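Local coordinates for alpha-glucosidase (PDB 5HQA), which hydrolyses alpha-glucosides as a calcium-containing, chloride-activated family 97 glycoside hydrolase, here with the inhibitor acarbose bound, at residues A[363-374]-A[418-429]. Residues are numbered along the deposited sequence; the frame is centred on the assembly and turned at random.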
loop_
_atom_site.group_PDB
_atom_site.type_symbol
_atom_site.label_atom_id
_atom_site.label_comp_id
_atom_site.label_asym_id
_atom_site.label_seq_id
_atom_site.Cartn_x
_atom_site.Cartn_y
_atom_site.Cartn_z
ATOM N N VAL A 363 -9.573 -19.218 -4.953
ATOM C CA VAL A 363 -10.212 -18.599 -3.799
ATOM C C VAL A 363 -11.401 -19.406 -3.300
ATOM O O VAL A 363 -11.821 -19.217 -2.152
ATOM C CB VAL A 363 -10.618 -17.147 -4.115
ATOM C CG1 VAL A 363 -9.360 -16.318 -4.403
ATOM C CG2 VAL A 363 -11.582 -17.094 -5.301
ATOM N N SER A 364 -11.949 -20.307 -4.113
ATOM C CA SER A 364 -13.065 -21.117 -3.639
ATOM C C SER A 364 -12.589 -22.208 -2.694
ATOM O O SER A 364 -13.254 -22.500 -1.697
ATOM C CB SER A 364 -13.817 -21.725 -4.822
ATOM O OG SER A 364 -14.431 -20.703 -5.590
ATOM N N ASN A 365 -11.437 -22.818 -2.995
ATOM C CA ASN A 365 -10.847 -23.787 -2.079
ATOM C C ASN A 365 -10.499 -23.141 -0.745
ATOM O O ASN A 365 -10.619 -23.774 0.310
ATOM C CB ASN A 365 -9.604 -24.415 -2.710
ATOM C CG ASN A 365 -8.916 -25.399 -1.780
ATOM O OD1 ASN A 365 -9.517 -26.380 -1.348
ATOM N ND2 ASN A 365 -7.647 -25.147 -1.473
ATOM N N TYR A 366 -10.055 -21.883 -0.770
ATOM C CA TYR A 366 -9.791 -21.170 0.477
ATOM C C TYR A 366 -11.092 -20.837 1.194
ATOM O O TYR A 366 -11.228 -21.067 2.400
ATOM C CB TYR A 366 -9.001 -19.896 0.180
ATOM C CG TYR A 366 -8.553 -19.091 1.388
ATOM C CD1 TYR A 366 -8.262 -19.699 2.606
ATOM C CD2 TYR A 366 -8.405 -17.710 1.293
ATOM C CE1 TYR A 366 -7.835 -18.945 3.706
ATOM C CE2 TYR A 366 -7.978 -16.954 2.374
ATOM C CZ TYR A 366 -7.694 -17.573 3.571
ATOM O OH TYR A 366 -7.283 -16.800 4.630
ATOM N N ARG A 367 -12.065 -20.298 0.455
ATOM C CA ARG A 367 -13.323 -19.873 1.062
ATOM C C ARG A 367 -14.007 -21.024 1.791
ATOM O O ARG A 367 -14.539 -20.842 2.896
ATOM C CB ARG A 367 -14.237 -19.288 -0.018
ATOM C CG ARG A 367 -15.693 -19.159 0.385
ATOM C CD ARG A 367 -15.928 -17.939 1.242
ATOM N NE ARG A 367 -15.977 -16.722 0.442
ATOM C CZ ARG A 367 -16.960 -15.829 0.476
ATOM N NH1 ARG A 367 -17.995 -15.993 1.280
ATOM N NH2 ARG A 367 -16.892 -14.755 -0.288
ATOM N N LYS A 368 -13.989 -22.225 1.206
ATOM C CA LYS A 368 -14.695 -23.326 1.845
ATOM C C LYS A 368 -14.026 -23.763 3.138
ATOM O O LYS A 368 -14.707 -24.305 4.013
ATOM C CB LYS A 368 -14.842 -24.510 0.881
ATOM C CG LYS A 368 -13.619 -25.376 0.700
ATOM C CD LYS A 368 -13.807 -26.329 -0.493
ATOM C CE LYS A 368 -12.527 -27.119 -0.811
ATOM N NZ LYS A 368 -12.334 -27.363 -2.283
ATOM N N GLN A 369 -12.727 -23.506 3.300
ATOM C CA GLN A 369 -12.000 -23.898 4.505
ATOM C C GLN A 369 -11.770 -22.739 5.464
ATOM O O GLN A 369 -11.222 -22.947 6.551
ATOM C CB GLN A 369 -10.643 -24.502 4.139
ATOM C CG GLN A 369 -10.687 -25.662 3.184
ATOM C CD GLN A 369 -9.297 -26.178 2.891
ATOM O OE1 GLN A 369 -8.568 -26.584 3.804
ATOM N NE2 GLN A 369 -8.907 -26.147 1.617
ATOM N N MET A 370 -12.182 -21.531 5.087
ATOM C CA MET A 370 -11.730 -20.330 5.779
ATOM C C MET A 370 -12.191 -20.301 7.234
ATOM O O MET A 370 -11.424 -19.923 8.128
ATOM C CB MET A 370 -12.238 -19.106 5.024
ATOM C CG MET A 370 -11.508 -17.841 5.331
ATOM S SD MET A 370 -12.205 -16.488 4.372
ATOM C CE MET A 370 -11.603 -16.880 2.729
ATOM N N ALA A 371 -13.444 -20.683 7.495
ATOM C CA ALA A 371 -13.938 -20.655 8.869
ATOM C C ALA A 371 -13.162 -21.628 9.751
ATOM O O ALA A 371 -12.758 -21.281 10.870
ATOM C CB ALA A 371 -15.433 -20.967 8.900
ATOM N N ASP A 372 -12.931 -22.848 9.258
ATOM C CA ASP A 372 -12.139 -23.813 10.016
ATOM C C ASP A 372 -10.697 -23.339 10.190
ATOM O O ASP A 372 -10.082 -23.566 11.241
ATOM C CB ASP A 372 -12.168 -25.175 9.321
ATOM C CG ASP A 372 -13.546 -25.829 9.360
ATOM O OD1 ASP A 372 -14.362 -25.472 10.236
ATOM O OD2 ASP A 372 -13.806 -26.713 8.517
ATOM N N ALA A 373 -10.136 -22.688 9.164
ATOM C CA ALA A 373 -8.752 -22.230 9.239
ATOM C C ALA A 373 -8.579 -21.169 10.320
ATOM O O ALA A 373 -7.617 -21.215 11.096
ATOM C CB ALA A 373 -8.306 -21.691 7.877
ATOM N N PHE A 374 -9.504 -20.209 10.391
ATOM C CA PHE A 374 -9.382 -19.156 11.395
ATOM C C PHE A 374 -9.706 -19.681 12.787
ATOM O O PHE A 374 -9.108 -19.231 13.771
ATOM C CB PHE A 374 -10.283 -17.965 11.035
ATOM C CG PHE A 374 -9.721 -17.082 9.936
ATOM C CD1 PHE A 374 -8.356 -16.880 9.816
ATOM C CD2 PHE A 374 -10.565 -16.453 9.028
ATOM C CE1 PHE A 374 -7.835 -16.073 8.809
ATOM C CE2 PHE A 374 -10.050 -15.644 8.016
ATOM C CZ PHE A 374 -8.681 -15.460 7.908
ATOM N N GLU A 418 -14.318 -10.478 -2.177
ATOM C CA GLU A 418 -13.678 -11.654 -1.600
ATOM C C GLU A 418 -12.628 -11.262 -0.561
ATOM O O GLU A 418 -12.549 -11.873 0.513
ATOM C CB GLU A 418 -13.065 -12.490 -2.724
ATOM C CG GLU A 418 -12.752 -13.920 -2.353
ATOM C CD GLU A 418 -13.991 -14.763 -2.075
ATOM O OE1 GLU A 418 -15.061 -14.527 -2.685
ATOM O OE2 GLU A 418 -13.883 -15.671 -1.226
ATOM N N TYR A 419 -11.816 -10.242 -0.857
ATOM C CA TYR A 419 -10.820 -9.798 0.115
ATOM C C TYR A 419 -11.487 -9.304 1.389
ATOM O O TYR A 419 -11.055 -9.630 2.501
ATOM C CB TYR A 419 -9.953 -8.679 -0.462
ATOM C CG TYR A 419 -8.985 -9.065 -1.553
ATOM C CD1 TYR A 419 -7.914 -9.925 -1.298
ATOM C CD2 TYR A 419 -9.111 -8.526 -2.834
ATOM C CE1 TYR A 419 -7.010 -10.255 -2.310
ATOM C CE2 TYR A 419 -8.220 -8.847 -3.847
ATOM C CZ TYR A 419 -7.177 -9.714 -3.579
ATOM O OH TYR A 419 -6.284 -10.020 -4.579
ATOM N N LEU A 420 -12.523 -8.473 1.245
ATOM C CA LEU A 420 -13.148 -7.896 2.429
ATOM C C LEU A 420 -13.845 -8.964 3.261
ATOM O O LEU A 420 -13.850 -8.879 4.492
ATOM C CB LEU A 420 -14.124 -6.785 2.029
ATOM C CG LEU A 420 -14.678 -6.004 3.226
ATOM C CD1 LEU A 420 -13.544 -5.394 4.037
ATOM C CD2 LEU A 420 -15.670 -4.936 2.793
ATOM N N HIS A 421 -14.410 -9.990 2.621
ATOM C CA HIS A 421 -14.986 -11.085 3.391
ATOM C C HIS A 421 -13.934 -11.730 4.281
ATOM O O HIS A 421 -14.188 -12.005 5.459
ATOM C CB HIS A 421 -15.597 -12.137 2.471
ATOM C CG HIS A 421 -15.892 -13.427 3.171
ATOM N ND1 HIS A 421 -16.934 -13.565 4.064
ATOM C CD2 HIS A 421 -15.254 -14.622 3.148
ATOM C CE1 HIS A 421 -16.939 -14.796 4.543
ATOM N NE2 HIS A 421 -15.932 -15.459 4.003
ATOM N N ASN A 422 -12.746 -11.973 3.723
ATOM C CA ASN A 422 -11.644 -12.567 4.477
ATOM C C ASN A 422 -11.266 -11.694 5.673
ATOM O O ASN A 422 -11.104 -12.189 6.800
ATOM C CB ASN A 422 -10.458 -12.770 3.524
ATOM C CG ASN A 422 -9.245 -13.381 4.198
ATOM O OD1 ASN A 422 -8.223 -12.716 4.367
ATOM N ND2 ASN A 422 -9.338 -14.656 4.558
ATOM N N VAL A 423 -11.147 -10.383 5.448
ATOM C CA VAL A 423 -10.775 -9.451 6.514
ATOM C C VAL A 423 -11.850 -9.398 7.595
ATOM O O VAL A 423 -11.550 -9.407 8.795
ATOM C CB VAL A 423 -10.502 -8.059 5.910
ATOM C CG1 VAL A 423 -10.398 -6.997 6.999
ATOM C CG2 VAL A 423 -9.232 -8.097 5.045
ATOM N N LYS A 424 -13.120 -9.340 7.191
ATOM C CA LYS A 424 -14.195 -9.260 8.175
ATOM C C LYS A 424 -14.316 -10.553 8.971
ATOM O O LYS A 424 -14.562 -10.523 10.183
ATOM C CB LYS A 424 -15.519 -8.947 7.482
ATOM C CG LYS A 424 -15.694 -7.516 7.018
ATOM C CD LYS A 424 -16.949 -7.456 6.170
ATOM C CE LYS A 424 -17.543 -6.081 6.092
ATOM N NZ LYS A 424 -18.745 -6.106 5.205
ATOM N N LEU A 425 -14.176 -11.699 8.305
ATOM C CA LEU A 425 -14.203 -12.964 9.032
ATOM C C LEU A 425 -13.013 -13.073 9.980
ATOM O O LEU A 425 -13.162 -13.515 11.127
ATOM C CB LEU A 425 -14.227 -14.138 8.054
ATOM C CG LEU A 425 -14.341 -15.519 8.699
ATOM C CD1 LEU A 425 -15.604 -15.605 9.536
ATOM C CD2 LEU A 425 -14.340 -16.601 7.636
ATOM N N ALA A 426 -11.825 -12.655 9.527
ATOM C CA ALA A 426 -10.659 -12.648 10.408
ATOM C C ALA A 426 -10.905 -11.797 11.647
ATOM O O ALA A 426 -10.517 -12.176 12.761
ATOM C CB ALA A 426 -9.430 -12.146 9.649
ATOM N N ALA A 427 -11.562 -10.645 11.477
ATOM C CA ALA A 427 -11.817 -9.762 12.609
ATOM C C ALA A 427 -12.692 -10.429 13.661
ATOM O O ALA A 427 -12.527 -10.165 14.857
ATOM C CB ALA A 427 -12.463 -8.463 12.132
ATOM N N LYS A 428 -13.620 -11.297 13.250
ATOM C CA LYS A 428 -14.417 -12.018 14.239
ATOM C C LYS A 428 -13.568 -12.948 15.096
ATOM O O LYS A 428 -14.006 -13.331 16.185
ATOM C CB LYS A 428 -15.521 -12.823 13.560
ATOM C CG LYS A 428 -16.569 -11.975 12.867
ATOM C CD LYS A 428 -17.639 -12.848 12.230
ATOM C CE LYS A 428 -18.802 -12.012 11.718
ATOM N NZ LYS A 428 -18.358 -10.942 10.778
ATOM N N HIS A 429 -12.377 -13.325 14.627
ATOM C CA HIS A 429 -11.442 -14.158 15.377
ATOM C C HIS A 429 -10.323 -13.349 16.022
ATOM O O HIS A 429 -9.361 -13.935 16.531
ATOM C CB HIS A 429 -10.848 -15.229 14.458
ATOM C CG HIS A 429 -11.874 -16.143 13.872
ATOM N ND1 HIS A 429 -12.625 -15.807 12.767
ATOM C CD2 HIS A 429 -12.297 -17.372 14.254
ATOM C CE1 HIS A 429 -13.457 -16.794 12.485
ATOM N NE2 HIS A 429 -13.274 -17.758 13.369
HETATM O O HOH W 1 -11.536 -16.685 -0.646
HETATM O O HOH W 2 -14.659 -20.024 12.648
#
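The guanidinium of Arg367 lies flat on the imidazole of His421, their centres 3.7 Å apart and planes only 13° from parallel, while Glu418 meets the guanidinium at its edge. Bends at chi2 and chi3 fold the arginine back over the imidazole. Its grip on Glu418 is side-on and two-pronged: NE donates to OE2 on the syn side at 2.9 Å, and NH2 reaches OE1 at 3.0 Å from above the carboxylate plane. A water bridges Glu418 OE2 and the backbone oxygen of Val363. An alanine in place of Glu418 would probably leave the Arg367 guanidinium without its charged mate and freer to swing off His421. The Phe374 ring takes Ala426 over one face and has Leu425 CG and Asn422 ND2 near its edge. Phe374 CB, in turn, sits 3.6 Å from the centroid of the His429 ring, almost on the normal, a CH-pi contact. The His429 ring is fixed by ND1 donating to Leu425 O, while NE2 shares a water with Ala371 O. In the buried middle, Asn422 ND2 donates to Tyr366 OH (3.0 Å) and, weakly, to Met370 SD (3.4 Å), with the methionine CE lying over one face of the tyrosine ring. The Tyr366 hydroxyl is also hydrogen-bonded to His357 ND1, its strongest polar partner. Leu425 CD2 packs on Met370 CG. Segments 363-374 and 418-428 run in the same sense, their axes crossing at -22° and coming within 10.2 Å, as expected of neighbouring outer helices of a TIM barrel, here within the catalytic region. Phe374, Asn422 and Ala426 rest on Ile433 of strand 432-435, so the helix pair covers the outside of the parallel barrel sheet; Val363 touches Ile396 of strand 396-399, which lies outside that sheet.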